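Local coordinates for protein beta-N-acetylhexosaminidase (Streptomyces plicatus, PDB 1JAK) that hydrolyses terminal N-acetylhexosamine residues from glycans as a family 20 glycoside hydrolase, probably by substrate-assisted catalysis, at residues K177-N189 with D456-A470. Numbering follows the deposited sequence.
Sequences KRYIDRVARYKYN and DQLDYMAFPRLPGVA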
loop_
_atom_site.group_PDB
_atom_site.type_symbol
_atom_site.label_atom_id
_atom_site.label_comp_id
_atom_site.label_asym_id
_atom_site.label_seq_id
_atom_site.Cartn_x
_atom_site.Cartn_y
_atom_site.Cartn_z
ATOM N N LYS A 177 11.195 4.007 -1.589
ATOM C CA LYS A 177 11.631 2.621 -1.760
ATOM C C LYS A 177 11.606 1.933 -0.400
ATOM O O LYS A 177 11.241 0.762 -0.290
ATOM C CB LYS A 177 13.047 2.563 -2.342
ATOM C CG LYS A 177 13.118 2.912 -3.811
ATOM C CD LYS A 177 14.537 2.762 -4.340
ATOM C CE LYS A 177 14.584 3.011 -5.841
ATOM N NZ LYS A 177 15.971 2.893 -6.383
ATOM N N ARG A 178 12.002 2.667 0.634
ATOM C CA ARG A 178 11.997 2.132 1.986
ATOM C C ARG A 178 10.568 1.776 2.400
ATOM O O ARG A 178 10.328 0.703 2.954
ATOM C CB ARG A 178 12.596 3.151 2.965
ATOM C CG ARG A 178 12.353 2.829 4.436
ATOM C CD ARG A 178 13.179 3.731 5.345
ATOM N NE ARG A 178 12.634 3.813 6.698
ATOM C CZ ARG A 178 13.293 4.307 7.743
ATOM N NH1 ARG A 178 14.534 4.761 7.594
ATOM N NH2 ARG A 178 12.711 4.362 8.935
ATOM N N TYR A 179 9.615 2.663 2.120
ATOM C CA TYR A 179 8.231 2.380 2.491
ATOM C C TYR A 179 7.698 1.209 1.667
ATOM O O TYR A 179 6.917 0.393 2.159
ATOM C CB TYR A 179 7.346 3.614 2.296
ATOM C CG TYR A 179 6.052 3.516 3.072
ATOM C CD1 TYR A 179 6.057 3.538 4.467
ATOM C CD2 TYR A 179 4.833 3.340 2.420
ATOM C CE1 TYR A 179 4.878 3.379 5.197
ATOM C CE2 TYR A 179 3.645 3.180 3.142
ATOM C CZ TYR A 179 3.680 3.199 4.529
ATOM O OH TYR A 179 2.522 3.025 5.254
ATOM N N ILE A 180 8.119 1.131 0.409
ATOM C CA ILE A 180 7.706 0.034 -0.460
ATOM C C ILE A 180 8.143 -1.280 0.183
ATOM O O ILE A 180 7.377 -2.244 0.234
ATOM C CB ILE A 180 8.344 0.176 -1.867
ATOM C CG1 ILE A 180 7.553 1.206 -2.678
ATOM C CG2 ILE A 180 8.395 -1.180 -2.578
ATOM C CD1 ILE A 180 8.217 1.624 -3.975
ATOM N N ASP A 181 9.371 -1.321 0.691
ATOM C CA ASP A 181 9.845 -2.545 1.319
ATOM C C ASP A 181 9.059 -2.870 2.586
ATOM O O ASP A 181 8.848 -4.041 2.903
ATOM C CB ASP A 181 11.348 -2.453 1.597
ATOM C CG ASP A 181 12.164 -2.411 0.313
ATOM O OD1 ASP A 181 11.730 -3.033 -0.679
ATOM O OD2 ASP A 181 13.234 -1.776 0.296
ATOM N N ARG A 182 8.607 -1.843 3.302
ATOM C CA ARG A 182 7.820 -2.069 4.509
ATOM C C ARG A 182 6.513 -2.776 4.151
ATOM O O ARG A 182 6.123 -3.748 4.802
ATOM C CB ARG A 182 7.464 -0.745 5.200
ATOM C CG ARG A 182 8.644 0.067 5.724
ATOM C CD ARG A 182 9.386 -0.650 6.848
ATOM N NE ARG A 182 10.231 0.274 7.601
ATOM C CZ ARG A 182 11.552 0.168 7.726
ATOM N NH1 ARG A 182 12.206 -0.830 7.144
ATOM N NH2 ARG A 182 12.219 1.060 8.447
ATOM N N VAL A 183 5.838 -2.289 3.112
ATOM C CA VAL A 183 4.553 -2.870 2.727
ATOM C C VAL A 183 4.653 -4.217 2.024
ATOM O O VAL A 183 3.758 -5.052 2.154
ATOM C CB VAL A 183 3.724 -1.893 1.847
ATOM C CG1 VAL A 183 3.646 -0.528 2.523
ATOM C CG2 VAL A 183 4.323 -1.777 0.459
ATOM N N ALA A 184 5.744 -4.433 1.294
ATOM C CA ALA A 184 5.943 -5.690 0.578
ATOM C C ALA A 184 5.913 -6.890 1.524
ATOM O O ALA A 184 5.546 -7.995 1.129
ATOM C CB ALA A 184 7.269 -5.654 -0.177
ATOM N N ARG A 185 6.292 -6.665 2.777
ATOM C CA ARG A 185 6.316 -7.731 3.775
ATOM C C ARG A 185 4.970 -8.402 3.982
ATOM O O ARG A 185 4.907 -9.577 4.336
ATOM C CB ARG A 185 6.756 -7.185 5.139
ATOM C CG ARG A 185 8.213 -6.779 5.248
ATOM C CD ARG A 185 8.447 -6.018 6.553
ATOM N NE ARG A 185 9.851 -5.654 6.724
ATOM C CZ ARG A 185 10.761 -6.430 7.306
ATOM N NH1 ARG A 185 10.419 -7.619 7.788
ATOM N NH2 ARG A 185 12.023 -6.025 7.386
ATOM N N TYR A 186 3.895 -7.656 3.756
ATOM C CA TYR A 186 2.562 -8.178 4.019
ATOM C C TYR A 186 1.670 -8.481 2.820
ATOM O O TYR A 186 0.446 -8.529 2.935
ATOM C CB TYR A 186 1.878 -7.230 5.008
ATOM C CG TYR A 186 2.784 -6.962 6.190
ATOM C CD1 TYR A 186 3.110 -7.983 7.085
ATOM C CD2 TYR A 186 3.424 -5.732 6.338
ATOM C CE1 TYR A 186 4.057 -7.789 8.089
ATOM C CE2 TYR A 186 4.378 -5.528 7.342
ATOM C CZ TYR A 186 4.691 -6.563 8.209
ATOM O OH TYR A 186 5.658 -6.388 9.176
ATOM N N LYS A 187 2.303 -8.684 1.672
ATOM C CA LYS A 187 1.607 -9.050 0.451
ATOM C C LYS A 187 0.669 -8.012 -0.165
ATOM O O LYS A 187 -0.256 -8.365 -0.892
ATOM C CB LYS A 187 0.866 -10.380 0.668
ATOM C CG LYS A 187 1.785 -11.519 1.141
ATOM C CD LYS A 187 1.048 -12.856 1.203
ATOM C CE LYS A 187 1.960 -14.005 1.650
ATOM N NZ LYS A 187 2.289 -13.962 3.108
ATOM N N TYR A 188 0.897 -6.736 0.136
ATOM C CA TYR A 188 0.100 -5.679 -0.483
ATOM C C TYR A 188 0.489 -5.787 -1.953
ATOM O O TYR A 188 1.616 -6.185 -2.256
ATOM C CB TYR A 188 0.528 -4.305 0.040
ATOM C CG TYR A 188 -0.096 -3.903 1.353
ATOM C CD1 TYR A 188 -1.386 -3.368 1.395
ATOM C CD2 TYR A 188 0.603 -4.041 2.552
ATOM C CE1 TYR A 188 -1.962 -2.976 2.605
ATOM C CE2 TYR A 188 0.035 -3.654 3.767
ATOM C CZ TYR A 188 -1.248 -3.120 3.783
ATOM O OH TYR A 188 -1.813 -2.721 4.973
ATOM N N ASN A 189 -0.412 -5.444 -2.871
ATOM C CA ASN A 189 -0.069 -5.530 -4.285
ATOM C C ASN A 189 -0.268 -4.234 -5.062
ATOM O O ASN A 189 -0.058 -4.184 -6.276
ATOM C CB ASN A 189 -0.827 -6.687 -4.959
ATOM C CG ASN A 189 -2.331 -6.485 -4.982
ATOM O OD1 ASN A 189 -2.857 -5.478 -4.496
ATOM N ND2 ASN A 189 -3.036 -7.452 -5.558
ATOM N N ASP A 456 11.226 7.511 9.988
ATOM C CA ASP A 456 10.972 6.883 11.281
ATOM C C ASP A 456 9.570 7.205 11.791
ATOM O O ASP A 456 8.931 6.372 12.437
ATOM C CB ASP A 456 12.014 7.321 12.313
ATOM C CG ASP A 456 13.411 6.828 11.976
ATOM O OD1 ASP A 456 13.529 5.810 11.263
ATOM O OD2 ASP A 456 14.391 7.449 12.440
ATOM N N GLN A 457 9.094 8.414 11.509
ATOM C CA GLN A 457 7.755 8.803 11.938
ATOM C C GLN A 457 6.726 8.031 11.116
ATOM O O GLN A 457 5.663 7.662 11.623
ATOM C CB GLN A 457 7.558 10.312 11.769
ATOM C CG GLN A 457 8.522 11.133 12.615
ATOM C CD GLN A 457 8.276 12.622 12.506
ATOM O OE1 GLN A 457 7.927 13.124 11.441
ATOM N NE2 GLN A 457 8.476 13.340 13.607
ATOM N N LEU A 458 7.039 7.784 9.848
ATOM C CA LEU A 458 6.132 7.012 9.009
ATOM C C LEU A 458 5.981 5.621 9.627
ATOM O O LEU A 458 4.873 5.093 9.718
ATOM C CB LEU A 458 6.678 6.876 7.586
ATOM C CG LEU A 458 6.813 8.151 6.755
ATOM C CD1 LEU A 458 7.322 7.785 5.367
ATOM C CD2 LEU A 458 5.468 8.861 6.660
ATOM N N ASP A 459 7.095 5.031 10.056
ATOM C CA ASP A 459 7.052 3.699 10.659
ATOM C C ASP A 459 6.203 3.651 11.927
ATOM O O ASP A 459 5.391 2.742 12.105
ATOM C CB ASP A 459 8.463 3.196 11.013
ATOM C CG ASP A 459 9.277 2.792 9.795
ATOM O OD1 ASP A 459 8.684 2.380 8.776
ATOM O OD2 ASP A 459 10.523 2.871 9.867
ATOM N N TYR A 460 6.397 4.627 12.809
ATOM C CA TYR A 460 5.662 4.659 14.068
ATOM C C TYR A 460 4.145 4.701 13.891
ATOM O O TYR A 460 3.406 4.118 14.690
ATOM C CB TYR A 460 6.117 5.851 14.911
ATOM C CG TYR A 460 5.403 5.952 16.239
ATOM C CD1 TYR A 460 5.757 5.134 17.313
ATOM C CD2 TYR A 460 4.351 6.847 16.409
ATOM C CE1 TYR A 460 5.068 5.209 18.531
ATOM C CE2 TYR A 460 3.661 6.930 17.611
ATOM C CZ TYR A 460 4.022 6.112 18.665
ATOM O OH TYR A 460 3.327 6.205 19.849
ATOM N N MET A 461 3.681 5.380 12.843
ATOM C CA MET A 461 2.248 5.480 12.590
ATOM C C MET A 461 1.741 4.328 11.723
ATOM O O MET A 461 0.580 3.936 11.820
ATOM C CB MET A 461 1.916 6.825 11.932
ATOM C CG MET A 461 2.168 8.037 12.836
ATOM S SD MET A 461 1.383 7.906 14.466
ATOM C CE MET A 461 -0.359 8.114 14.042
ATOM N N ALA A 462 2.613 3.772 10.887
ATOM C CA ALA A 462 2.215 2.664 10.023
ATOM C C ALA A 462 2.169 1.344 10.793
ATOM O O ALA A 462 1.290 0.516 10.560
ATOM C CB ALA A 462 3.170 2.550 8.842
ATOM N N PHE A 463 3.119 1.150 11.705
ATOM C CA PHE A 463 3.178 -0.075 12.503
ATOM C C PHE A 463 2.664 0.187 13.914
ATOM O O PHE A 463 3.006 1.199 14.525
ATOM C CB PHE A 463 4.615 -0.602 12.564
ATOM C CG PHE A 463 5.140 -1.089 11.239
ATOM C CD1 PHE A 463 5.648 -0.195 10.300
ATOM C CD2 PHE A 463 5.116 -2.444 10.928
ATOM C CE1 PHE A 463 6.126 -0.646 9.069
ATOM C CE2 PHE A 463 5.591 -2.906 9.700
ATOM C CZ PHE A 463 6.097 -2.003 8.768
ATOM N N PRO A 464 1.946 -0.782 14.506
ATOM C CA PRO A 464 1.567 -2.113 14.017
ATOM C C PRO A 464 0.250 -2.327 13.264
ATOM O O PRO A 464 -0.165 -3.472 13.094
ATOM C CB PRO A 464 1.594 -2.933 15.294
ATOM C CG PRO A 464 0.915 -1.983 16.250
ATOM C CD PRO A 464 1.545 -0.624 15.918
ATOM N N ARG A 465 -0.410 -1.268 12.809
ATOM C CA ARG A 465 -1.679 -1.448 12.105
ATOM C C ARG A 465 -1.561 -1.893 10.644
ATOM O O ARG A 465 -2.481 -2.513 10.105
ATOM C CB ARG A 465 -2.509 -0.162 12.196
ATOM C CG ARG A 465 -2.962 0.161 13.621
ATOM C CD ARG A 465 -3.640 1.530 13.722
ATOM N NE ARG A 465 -2.723 2.614 13.373
ATOM C CZ ARG A 465 -2.975 3.904 13.573
ATOM N NH1 ARG A 465 -4.119 4.288 14.125
ATOM N NH2 ARG A 465 -2.078 4.816 13.218
ATOM N N LEU A 466 -0.430 -1.592 10.011
ATOM C CA LEU A 466 -0.216 -1.949 8.607
ATOM C C LEU A 466 -0.428 -3.436 8.283
ATOM O O LEU A 466 -1.097 -3.771 7.304
ATOM C CB LEU A 466 1.192 -1.521 8.168
ATOM C CG LEU A 466 1.547 -1.725 6.693
ATOM C CD1 LEU A 466 0.737 -0.774 5.824
ATOM C CD2 LEU A 466 3.039 -1.478 6.498
ATOM N N PRO A 467 0.143 -4.348 9.089
ATOM C CA PRO A 467 -0.039 -5.779 8.808
ATOM C C PRO A 467 -1.505 -6.209 8.888
ATOM O O PRO A 467 -1.950 -7.083 8.141
ATOM C CB PRO A 467 0.806 -6.462 9.888
ATOM C CG PRO A 467 1.845 -5.436 10.226
ATOM C CD PRO A 467 1.060 -4.148 10.224
ATOM N N GLY A 468 -2.245 -5.589 9.801
ATOM C CA GLY A 468 -3.647 -5.924 9.981
ATOM C C GLY A 468 -4.505 -5.652 8.762
ATOM O O GLY A 468 -5.355 -6.468 8.402
ATOM N N VAL A 469 -4.299 -4.506 8.121
ATOM C CA VAL A 469 -5.082 -4.172 6.937
ATOM C C VAL A 469 -4.714 -5.122 5.798
ATOM O O VAL A 469 -5.557 -5.479 4.972
ATOM C CB VAL A 469 -4.847 -2.717 6.504
ATOM C CG1 VAL A 469 -5.763 -2.366 5.332
ATOM C CG2 VAL A 469 -5.111 -1.785 7.686
ATOM N N ALA A 470 -3.451 -5.537 5.760
ATOM C CA ALA A 470 -2.998 -6.470 4.737
ATOM C C ALA A 470 -3.734 -7.793 4.929
ATOM O O ALA A 470 -4.137 -8.437 3.957
ATOM C CB ALA A 470 -1.490 -6.684 4.846
HETATM O O HOH W 1 9.720 4.187 6.857
HETATM O O HOH W 2 15.855 4.771 10.386
HETATM O O HOH W 3 -2.288 -8.330 1.622
#
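A bend at chi2 (-65°) turns the Arg182 guanidinium side-on to Asp459, whereas Arg178, its chain extended from CG to NE, reaches the same carboxylate with one nitrogen. Arg182 NE meets Asp459 OD1 at 2.9 Å in a nearly straight bond (170°), and its NH2 takes OD2 on the syn side, also at 2.9 Å. Arg178 NH2 approaches Asp459 OD2 at 2.8 Å from the carboxylate face opposite to Arg182 NH2 and also binds Asp456 OD1, on its anti side. Two waters supplement this salt-bridge network, joining Arg178 NE to Asp459 OD1 and Arg178 NH1 to Asp456 OD1. Further along, Pro467 CG lies over one face of the Tyr186 ring, 3.8 Å from its centroid, a CH-pi contact; Phe463 CE2 meets that ring's edge, 3.5 Å from Tyr186 OH, whose polar partner is Trp496. Tyr188 OH donates to Leu466 O at 2.7 Å, while Ala470 CB makes a second CH-pi contact, 4.0 Å from the Tyr188 centroid. The pairing joins helices following the first and last (beta/alpha)8-barrel strands: segments 177-184 and 456-462 run nearly parallel, 23° apart, and strand 440-447 touches both sides, Leu447 meeting Tyr179 and Leu458, Ala445 Tyr188, and Val443 Val469.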